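Local atomic coordinates of diguanylate cyclase (Marinobacter aquaeolei VT8, PDB entry 3IGN), a protein that probably catalyses the condensation of two GTP molecules into cyclic di-GMP through its GGDEF domain. Residues T21-V26 and E142-W147; M44-H49 and K157-G162. One frame throughout, in Å; residues are numbered along the deposited sequence.

Interaction 1 of 2, residues T21-V26 and E142-W147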
ATOM      1  N   THR A  21      12.518   6.064  -4.178  1.00 29.54           N
ATOM      2  CA  THR A  21      13.283   5.069  -3.441  1.00 30.79           C
ATOM      3  C   THR A  21      12.549   3.735  -3.379  1.00 26.35           C
ATOM      4  O   THR A  21      13.152   2.678  -3.562  1.00 27.48           O
ATOM      5  CB  THR A  21      13.561   5.525  -2.002  1.00 32.21           C
ATOM      6  OG1 THR A  21      14.169   6.821  -2.023  1.00 35.89           O
ATOM      7  CG2 THR A  21      14.500   4.547  -1.312  1.00 32.62           C
ATOM      8  N   TRP A  22      11.251   3.785  -3.114  1.00 26.38           N
ATOM      9  CA  TRP A  22      10.477   2.557  -3.022  1.00 24.98           C
ATOM     10  C   TRP A  22      10.542   1.811  -4.350  1.00 25.12           C
ATOM     11  O   TRP A  22      10.747   0.602  -4.356  1.00 25.08           O
ATOM     12  CB  TRP A  22       9.026   2.853  -2.657  1.00 23.95           C
ATOM     13  CG  TRP A  22       8.202   1.625  -2.411  1.00 25.22           C
ATOM     14  CD1 TRP A  22       8.261   0.791  -1.326  1.00 24.54           C
ATOM     15  CD2 TRP A  22       7.200   1.086  -3.279  1.00 26.88           C
ATOM     16  NE1 TRP A  22       7.351  -0.235  -1.469  1.00 25.23           N
ATOM     17  CE2 TRP A  22       6.688  -0.078  -2.659  1.00 25.61           C
ATOM     18  CE3 TRP A  22       6.682   1.474  -4.523  1.00 27.50           C
ATOM     19  CZ2 TRP A  22       5.684  -0.859  -3.244  1.00 23.91           C
ATOM     20  CZ3 TRP A  22       5.678   0.694  -5.106  1.00 26.79           C
ATOM     21  CH2 TRP A  22       5.191  -0.459  -4.462  1.00 24.69           C
ATOM     22  N   GLU A  23      10.399   2.523  -5.469  1.00 26.82           N
ATOM     23  CA  GLU A  23      10.457   1.877  -6.778  1.00 26.53           C
ATOM     24  C   GLU A  23      11.815   1.230  -7.026  1.00 25.67           C
ATOM     25  O   GLU A  23      11.904   0.174  -7.658  1.00 25.87           O
ATOM     26  CB  GLU A  23      10.144   2.873  -7.903  1.00 28.52           C
ATOM     27  CG  GLU A  23       8.645   3.023  -8.175  1.00 29.93           C
ATOM     28  CD  GLU A  23       8.336   3.844  -9.418  1.00 35.77           C
ATOM     29  OE1 GLU A  23       9.198   3.930 -10.316  1.00 38.54           O
ATOM     30  OE2 GLU A  23       7.217   4.393  -9.501  1.00 38.54           O
ATOM     31  N   ASN A  24      12.881   1.864  -6.547  1.00 24.80           N
ATOM     32  CA  ASN A  24      14.209   1.293  -6.722  1.00 27.53           C
ATOM     33  C   ASN A  24      14.273  -0.049  -5.989  1.00 24.38           C
ATOM     34  O   ASN A  24      14.924  -0.988  -6.455  1.00 24.27           O
ATOM     35  CB  ASN A  24      15.281   2.246  -6.181  1.00 33.76           C
ATOM     36  CG  ASN A  24      16.680   1.662  -6.274  1.00 42.79           C
ATOM     37  OD1 ASN A  24      17.206   1.127  -5.299  1.00 46.83           O
ATOM     38  ND2 ASN A  24      17.279   1.746  -7.457  1.00 45.73           N
ATOM     39  N   LEU A  25      13.591  -0.131  -4.845  1.00 24.46           N
ATOM     40  CA  LEU A  25      13.544  -1.364  -4.048  1.00 23.48           C
ATOM     41  C   LEU A  25      12.685  -2.418  -4.745  1.00 21.63           C
ATOM     42  O   LEU A  25      12.999  -3.615  -4.714  1.00 21.38           O
ATOM     43  CB  LEU A  25      12.992  -1.073  -2.649  1.00 26.12           C
ATOM     44  CG  LEU A  25      14.006  -0.922  -1.501  1.00 30.95           C
ATOM     45  CD1 LEU A  25      15.245  -0.204  -1.974  1.00 36.10           C
ATOM     46  CD2 LEU A  25      13.360  -0.196  -0.334  1.00 29.22           C
ATOM     47  N   VAL A  26      11.597  -1.979  -5.368  1.00 18.21           N
ATOM     48  CA  VAL A  26      10.739  -2.905  -6.117  1.00 17.90           C
ATOM     49  C   VAL A  26      11.562  -3.514  -7.249  1.00 19.87           C
ATOM     50  O   VAL A  26      11.516  -4.718  -7.495  1.00 18.69           O
ATOM     51  CB  VAL A  26       9.524  -2.177  -6.748  1.00 17.39           C
ATOM     52  CG1 VAL A  26       8.746  -3.133  -7.645  1.00 18.00           C
ATOM     53  CG2 VAL A  26       8.615  -1.654  -5.657  1.00 18.87           C
ATOM     54  N   GLU A 142       7.889  -8.518 -17.574  1.00 21.24           N
ATOM     55  CA  GLU A 142       9.239  -8.381 -18.130  1.00 25.10           C
ATOM     56  C   GLU A 142      10.125  -7.312 -17.484  1.00 25.54           C
ATOM     57  O   GLU A 142      11.300  -7.161 -17.843  1.00 24.32           O
ATOM     58  CB  GLU A 142       9.151  -8.145 -19.635  1.00 30.21           C
ATOM     59  CG  GLU A 142       8.203  -9.121 -20.318  1.00 34.62           C
ATOM     60  CD  GLU A 142       8.499  -9.304 -21.788  1.00 39.21           C
ATOM     61  OE1 GLU A 142       9.182  -8.443 -22.379  1.00 40.47           O
ATOM     62  OE2 GLU A 142       8.035 -10.308 -22.359  1.00 40.77           O
ATOM     63  N   ASN A 143       9.551  -6.552 -16.562  1.00 23.69           N
ATOM     64  CA  ASN A 143      10.295  -5.542 -15.817  1.00 22.02           C
ATOM     65  C   ASN A 143       9.460  -5.233 -14.572  1.00 24.04           C
ATOM     66  O   ASN A 143       8.292  -5.623 -14.489  1.00 22.99           O
ATOM     67  CB  ASN A 143      10.561  -4.286 -16.662  1.00 22.45           C
ATOM     68  CG  ASN A 143       9.301  -3.638 -17.157  1.00 25.93           C
ATOM     69  OD1 ASN A 143       8.423  -3.300 -16.375  1.00 27.82           O
ATOM     70  ND2 ASN A 143       9.208  -3.445 -18.463  1.00 28.12           N
ATOM     71  N   TYR A 144      10.040  -4.536 -13.603  1.00 22.39           N
ATOM     72  CA  TYR A 144       9.320  -4.279 -12.361  1.00 20.58           C
ATOM     73  C   TYR A 144       8.055  -3.462 -12.506  1.00 21.80           C
ATOM     74  O   TYR A 144       7.157  -3.557 -11.675  1.00 24.26           O
ATOM     75  CB  TYR A 144      10.231  -3.617 -11.328  1.00 21.31           C
ATOM     76  CG  TYR A 144      10.375  -2.119 -11.466  1.00 25.23           C
ATOM     77  CD1 TYR A 144      11.293  -1.557 -12.352  1.00 27.13           C
ATOM     78  CD2 TYR A 144       9.593  -1.262 -10.695  1.00 27.11           C
ATOM     79  CE1 TYR A 144      11.433  -0.172 -12.461  1.00 28.77           C
ATOM     80  CE2 TYR A 144       9.718   0.116 -10.797  1.00 31.60           C
ATOM     81  CZ  TYR A 144      10.641   0.656 -11.680  1.00 33.57           C
ATOM     82  OH  TYR A 144      10.772   2.022 -11.767  1.00 37.80           O
HETATM   83  N   MSE A 145       7.971  -2.663 -13.561  1.00 22.27           N
HETATM   84  CA  MSE A 145       6.795  -1.833 -13.742  1.00 23.74           C
HETATM   85  C   MSE A 145       5.590  -2.647 -14.186  1.00 22.16           C
HETATM   86  O   MSE A 145       4.460  -2.313 -13.848  1.00 23.72           O
HETATM   87  CB  MSE A 145       7.109  -0.706 -14.718  1.00 27.93           C
HETATM   88  CG  MSE A 145       8.193   0.189 -14.168  1.00 46.38           C
HETATM   89 SE   MSE A 145       8.475   1.758 -15.215  1.00 68.41          SE
HETATM   90  CE  MSE A 145       6.945   2.764 -14.593  1.00 69.47           C
ATOM     91  N   GLN A 146       5.828  -3.729 -14.917  1.00 22.90           N
ATOM     92  CA  GLN A 146       4.727  -4.589 -15.345  1.00 21.81           C
ATOM     93  C   GLN A 146       4.199  -5.358 -14.133  1.00 22.17           C
ATOM     94  O   GLN A 146       3.035  -5.747 -14.090  1.00 24.42           O
ATOM     95  CB  GLN A 146       5.197  -5.534 -16.461  1.00 20.90           C
ATOM     96  CG  GLN A 146       5.388  -4.809 -17.793  1.00 24.17           C
ATOM     97  CD  GLN A 146       5.906  -5.710 -18.899  1.00 30.72           C
ATOM     98  OE1 GLN A 146       5.831  -6.938 -18.804  1.00 30.12           O
ATOM     99  NE2 GLN A 146       6.428  -5.103 -19.962  1.00 35.14           N
ATOM    100  N   TRP A 147       5.067  -5.562 -13.143  1.00 22.19           N
ATOM    101  CA  TRP A 147       4.693  -6.236 -11.903  1.00 21.32           C
ATOM    102  C   TRP A 147       3.797  -5.261 -11.125  1.00 20.91           C
ATOM    103  O   TRP A 147       2.742  -5.634 -10.606  1.00 21.83           O
ATOM    104  CB  TRP A 147       5.964  -6.569 -11.099  1.00 21.75           C
ATOM    105  CG  TRP A 147       5.734  -7.212  -9.757  1.00 19.79           C
ATOM    106  CD1 TRP A 147       4.632  -7.917  -9.353  1.00 18.18           C
ATOM    107  CD2 TRP A 147       6.661  -7.261  -8.667  1.00 17.62           C
ATOM    108  NE1 TRP A 147       4.817  -8.402  -8.079  1.00 18.31           N
ATOM    109  CE2 TRP A 147       6.054  -8.017  -7.635  1.00 18.43           C
ATOM    110  CE3 TRP A 147       7.947  -6.737  -8.460  1.00 19.50           C
ATOM    111  CZ2 TRP A 147       6.691  -8.268  -6.409  1.00 18.10           C
ATOM    112  CZ3 TRP A 147       8.584  -6.989  -7.228  1.00 20.20           C
ATOM    113  CH2 TRP A 147       7.950  -7.746  -6.228  1.00 21.01           C
TER
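V26 wedges its CG1 methyl against Y144 and W147, making the tight part of this contact. With CG1 anti to the backbone N (chi1 174°), the methyl reaches CD2 of Y144 at 3.7 Å, approaching the phenol ring obliquely, and CE3 of W147 at 3.8 Å. A branched, compact valine suits a niche bordered by two aromatic rings. The indole meets the helix backbone too: V26 O lies in its plane, at the edge, 3.7 Å from CZ3 of W147.

Toward solvent the contact becomes looser and polar. A single hydrogen bond joins Y144 OH to E23 OE1, 2.9 Å long; it meets the carboxylate on its anti side, 34° out of plane, while OE2 of E23 pairs with R19. Tyrosine is apt here, packing with its ring and donating with its hydroxyl. The CG of M145, a selenomethionine, sits over the ring centre, while N143 caps the helix start by accepting from Q146 N.

In the fold, helices 19-36 and 144-160 lie together on one side of the sheet: V26 and W147 both rest on L42 of strand 40-47, V26 also touches I94 of strand 90-96, and W147 NE1 donates to A135 O of strand 130-136.

Interaction 2 of 2, residues M44-H49 and K157-G162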
HETATM    1  N   MSE A  44      -0.504  -2.735  -3.447  1.00 24.19           N
HETATM    2  CA  MSE A  44      -0.725  -1.348  -3.836  1.00 27.38           C
HETATM    3  C   MSE A  44      -2.090  -1.059  -3.247  1.00 24.68           C
HETATM    4  O   MSE A  44      -3.042  -1.787  -3.521  1.00 24.81           O
HETATM    5  CB  MSE A  44      -0.801  -1.193  -5.360  1.00 34.87           C
HETATM    6  CG  MSE A  44       0.339  -1.826  -6.127  1.00 46.25           C
HETATM    7 SE   MSE A  44       1.293  -0.529  -7.191  1.00 58.47          SE
HETATM    8  CE  MSE A  44       2.123   0.362  -5.727  1.00 50.40           C
ATOM      9  N   PHE A  45      -2.194  -0.045  -2.398  1.00 25.67           N
ATOM     10  CA  PHE A  45      -3.491   0.267  -1.822  1.00 26.42           C
ATOM     11  C   PHE A  45      -3.753   1.759  -1.731  1.00 27.98           C
ATOM     12  O   PHE A  45      -2.823   2.567  -1.687  1.00 26.37           O
ATOM     13  CB  PHE A  45      -3.681  -0.443  -0.465  1.00 26.01           C
ATOM     14  CG  PHE A  45      -2.778   0.038   0.648  1.00 27.88           C
ATOM     15  CD1 PHE A  45      -3.246   0.960   1.585  1.00 29.62           C
ATOM     16  CD2 PHE A  45      -1.502  -0.494   0.816  1.00 26.57           C
ATOM     17  CE1 PHE A  45      -2.462   1.342   2.676  1.00 29.35           C
ATOM     18  CE2 PHE A  45      -0.708  -0.121   1.903  1.00 25.47           C
ATOM     19  CZ  PHE A  45      -1.190   0.797   2.837  1.00 25.60           C
ATOM     20  N   ASP A  46      -5.038   2.099  -1.749  1.00 28.93           N
ATOM     21  CA  ASP A  46      -5.509   3.479  -1.709  1.00 31.38           C
ATOM     22  C   ASP A  46      -6.531   3.658  -0.602  1.00 32.88           C
ATOM     23  O   ASP A  46      -7.221   2.716  -0.213  1.00 34.70           O
ATOM     24  CB  ASP A  46      -6.212   3.843  -3.022  1.00 36.52           C
ATOM     25  CG  ASP A  46      -5.261   4.034  -4.174  1.00 44.11           C
ATOM     26  OD1 ASP A  46      -4.065   3.709  -4.025  1.00 46.23           O
ATOM     27  OD2 ASP A  46      -5.717   4.506  -5.239  1.00 47.20           O
ATOM     28  N   ILE A  47      -6.637   4.886  -0.113  1.00 34.55           N
ATOM     29  CA  ILE A  47      -7.614   5.211   0.910  1.00 31.99           C
ATOM     30  C   ILE A  47      -8.915   5.412   0.137  1.00 30.88           C
ATOM     31  O   ILE A  47      -8.938   6.136  -0.850  1.00 31.23           O
ATOM     32  CB  ILE A  47      -7.236   6.515   1.622  1.00 32.10           C
ATOM     33  CG1 ILE A  47      -5.971   6.291   2.460  1.00 30.44           C
ATOM     34  CG2 ILE A  47      -8.398   7.000   2.478  1.00 29.64           C
ATOM     35  CD1 ILE A  47      -5.126   7.539   2.636  1.00 31.31           C
ATOM     36  N   ASP A  48      -9.987   4.762   0.571  1.00 31.90           N
ATOM     37  CA  ASP A  48     -11.276   4.889  -0.107  1.00 29.94           C
ATOM     38  C   ASP A  48     -11.904   6.264   0.079  1.00 30.12           C
ATOM     39  O   ASP A  48     -11.756   6.882   1.133  1.00 30.80           O
ATOM     40  CB  ASP A  48     -12.262   3.833   0.405  1.00 29.66           C
ATOM     41  CG  ASP A  48     -11.894   2.431  -0.026  1.00 30.66           C
ATOM     42  OD1 ASP A  48     -11.497   2.266  -1.192  1.00 32.25           O
ATOM     43  OD2 ASP A  48     -12.021   1.500   0.792  1.00 33.28           O
ATOM     44  N   HIS A  49     -12.597   6.738  -0.955  1.00 29.46           N
ATOM     45  CA  HIS A  49     -13.286   8.028  -0.912  1.00 31.89           C
ATOM     46  C   HIS A  49     -12.434   9.170  -0.362  1.00 34.55           C
ATOM     47  O   HIS A  49     -12.938  10.023   0.372  1.00 34.41           O
ATOM     48  CB  HIS A  49     -14.540   7.894  -0.049  1.00 30.90           C
ATOM     49  CG  HIS A  49     -15.379   6.705  -0.391  1.00 30.42           C
ATOM     50  ND1 HIS A  49     -15.999   6.560  -1.612  1.00 31.17           N
ATOM     51  CD2 HIS A  49     -15.685   5.594   0.321  1.00 30.83           C
ATOM     52  CE1 HIS A  49     -16.651   5.412  -1.640  1.00 33.98           C
ATOM     53  NE2 HIS A  49     -16.477   4.806  -0.478  1.00 34.34           N
ATOM     54  N   LYS A 157      -9.749  -3.435  -9.298  1.00 25.20           N
ATOM     55  CA  LYS A 157     -10.834  -4.397  -9.163  1.00 27.98           C
ATOM     56  C   LYS A 157     -11.416  -4.317  -7.751  1.00 28.67           C
ATOM     57  O   LYS A 157     -12.626  -4.428  -7.565  1.00 29.30           O
ATOM     58  CB  LYS A 157     -10.332  -5.819  -9.432  1.00 30.79           C
ATOM     59  CG  LYS A 157      -9.949  -6.100 -10.887  1.00 34.63           C
ATOM     60  CD  LYS A 157      -9.394  -7.517 -11.043  1.00 37.53           C
ATOM     61  CE  LYS A 157      -9.033  -7.855 -12.492  1.00 38.81           C
ATOM     62  NZ  LYS A 157     -10.187  -8.412 -13.272  1.00 43.34           N
ATOM     63  N   ALA A 158     -10.554  -4.132  -6.753  1.00 27.33           N
ATOM     64  CA  ALA A 158     -11.022  -4.039  -5.370  1.00 24.95           C
ATOM     65  C   ALA A 158     -11.928  -2.824  -5.201  1.00 26.66           C
ATOM     66  O   ALA A 158     -12.949  -2.889  -4.507  1.00 27.73           O
ATOM     67  CB  ALA A 158      -9.825  -3.940  -4.403  1.00 24.89           C
ATOM     68  N   LYS A 159     -11.547  -1.722  -5.831  1.00 24.77           N
ATOM     69  CA  LYS A 159     -12.311  -0.479  -5.750  1.00 27.42           C
ATOM     70  C   LYS A 159     -13.648  -0.590  -6.464  1.00 26.10           C
ATOM     71  O   LYS A 159     -14.678  -0.168  -5.940  1.00 25.34           O
ATOM     72  CB  LYS A 159     -11.519   0.675  -6.367  1.00 25.89           C
ATOM     73  CG  LYS A 159     -10.181   0.922  -5.687  1.00 32.65           C
ATOM     74  CD  LYS A 159      -9.622   2.317  -5.953  1.00 38.50           C
ATOM     75  CE  LYS A 159      -8.728   2.369  -7.175  1.00 42.94           C
ATOM     76  NZ  LYS A 159      -7.780   3.519  -7.055  1.00 44.15           N
ATOM     77  N   GLU A 160     -13.612  -1.161  -7.662  1.00 25.09           N
ATOM     78  CA  GLU A 160     -14.800  -1.324  -8.483  1.00 26.43           C
ATOM     79  C   GLU A 160     -15.718  -2.411  -7.955  1.00 28.50           C
ATOM     80  O   GLU A 160     -16.922  -2.378  -8.193  1.00 28.86           O
ATOM     81  CB  GLU A 160     -14.388  -1.642  -9.923  1.00 26.55           C
ATOM     82  CG  GLU A 160     -13.909  -0.433 -10.699  1.00 26.64           C
ATOM     83  CD  GLU A 160     -15.023   0.578 -10.918  1.00 29.33           C
ATOM     84  OE1 GLU A 160     -15.966   0.282 -11.680  1.00 34.02           O
ATOM     85  OE2 GLU A 160     -14.966   1.661 -10.312  1.00 30.17           O
ATOM     86  N   SER A 161     -15.140  -3.347  -7.210  1.00 30.32           N
ATOM     87  CA  SER A 161     -15.865  -4.486  -6.659  1.00 33.72           C
ATOM     88  C   SER A 161     -16.543  -4.255  -5.306  1.00 34.51           C
ATOM     89  O   SER A 161     -17.104  -5.187  -4.730  1.00 37.47           O
ATOM     90  CB  SER A 161     -14.913  -5.676  -6.536  1.00 34.24           C
ATOM     91  OG  SER A 161     -15.629  -6.878  -6.348  1.00 44.53           O
ATOM     92  N   GLY A 162     -16.487  -3.032  -4.793  1.00 34.19           N
ATOM     93  CA  GLY A 162     -17.132  -2.756  -3.521  1.00 32.98           C
ATOM     94  C   GLY A 162     -16.305  -1.989  -2.504  1.00 31.33           C
ATOM     95  O   GLY A 162     -16.855  -1.458  -1.543  1.00 32.86           O
TER
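K159 stretches from the last turn of its helix to D46 near the end of a strand, and NZ donates to OD2 of D46 at 2.9 Å in a salt bridge. The ammonium approaches from above the carboxylate plane, 41° out of it. A bend at chi3 (-91°) turns the end of the lysine toward the strand, though its CB does not point there, and a long flexible side chain is what such a span needs. The other carboxylate oxygen, D46 OD1, lies 2.9 Å from F45 O, but both are acceptors and form no bond. OD2 also lies near OE2 of E90, so the lysine probably offsets some of the negative charge gathered there. Replacing D46 with alanine is likely to leave the K159 ammonium without this carboxylate and its end able to turn away from the strand.

Strand 40-47 is a central strand of the βααββαβ core of the GGDEF domain, and E89, E90 and F91 end the GGEEF form of its signature. The strand's backbone is bonded on both edges: M44, D46 and D48 pair with G133, S131 and T129, F45 and I47 with F91 and E89.

Just beyond the strand, both carboxylate oxygens of D48 have partners. Its OD1 bonds S131 OG, and its OD2 takes T129 OG1 and the backbone N of N164, so a short acidic side chain ties the strand end to the segment following helix 144-160. That helix closes in a Schellman motif at G162, whose positive phi (133°) would press a CB against the carbonyl O of S161. OG of S161 in turn accepts a hydrogen bond from NZ of K165.

Overall arrangement
Along the chain the segments alternate: 21-26, 44-49, 142-147, then 157-162, so the two contacts interlock. Their centres lie 21 Å apart, and both use helix 144-160, interaction 1 at its first turn and interaction 2 at its last. Helix 19-36 and strand 40-47, which follow one another, supply the other partners. The contacts also touch directly, with W22 CH2 packing 3.4 Å from CE of M44, a selenomethionine. One helix, 144-160, thus spans both contacts, meeting helix 19-36 at its start and the central sheet at its end. All four segments belong to the one GGDEF domain.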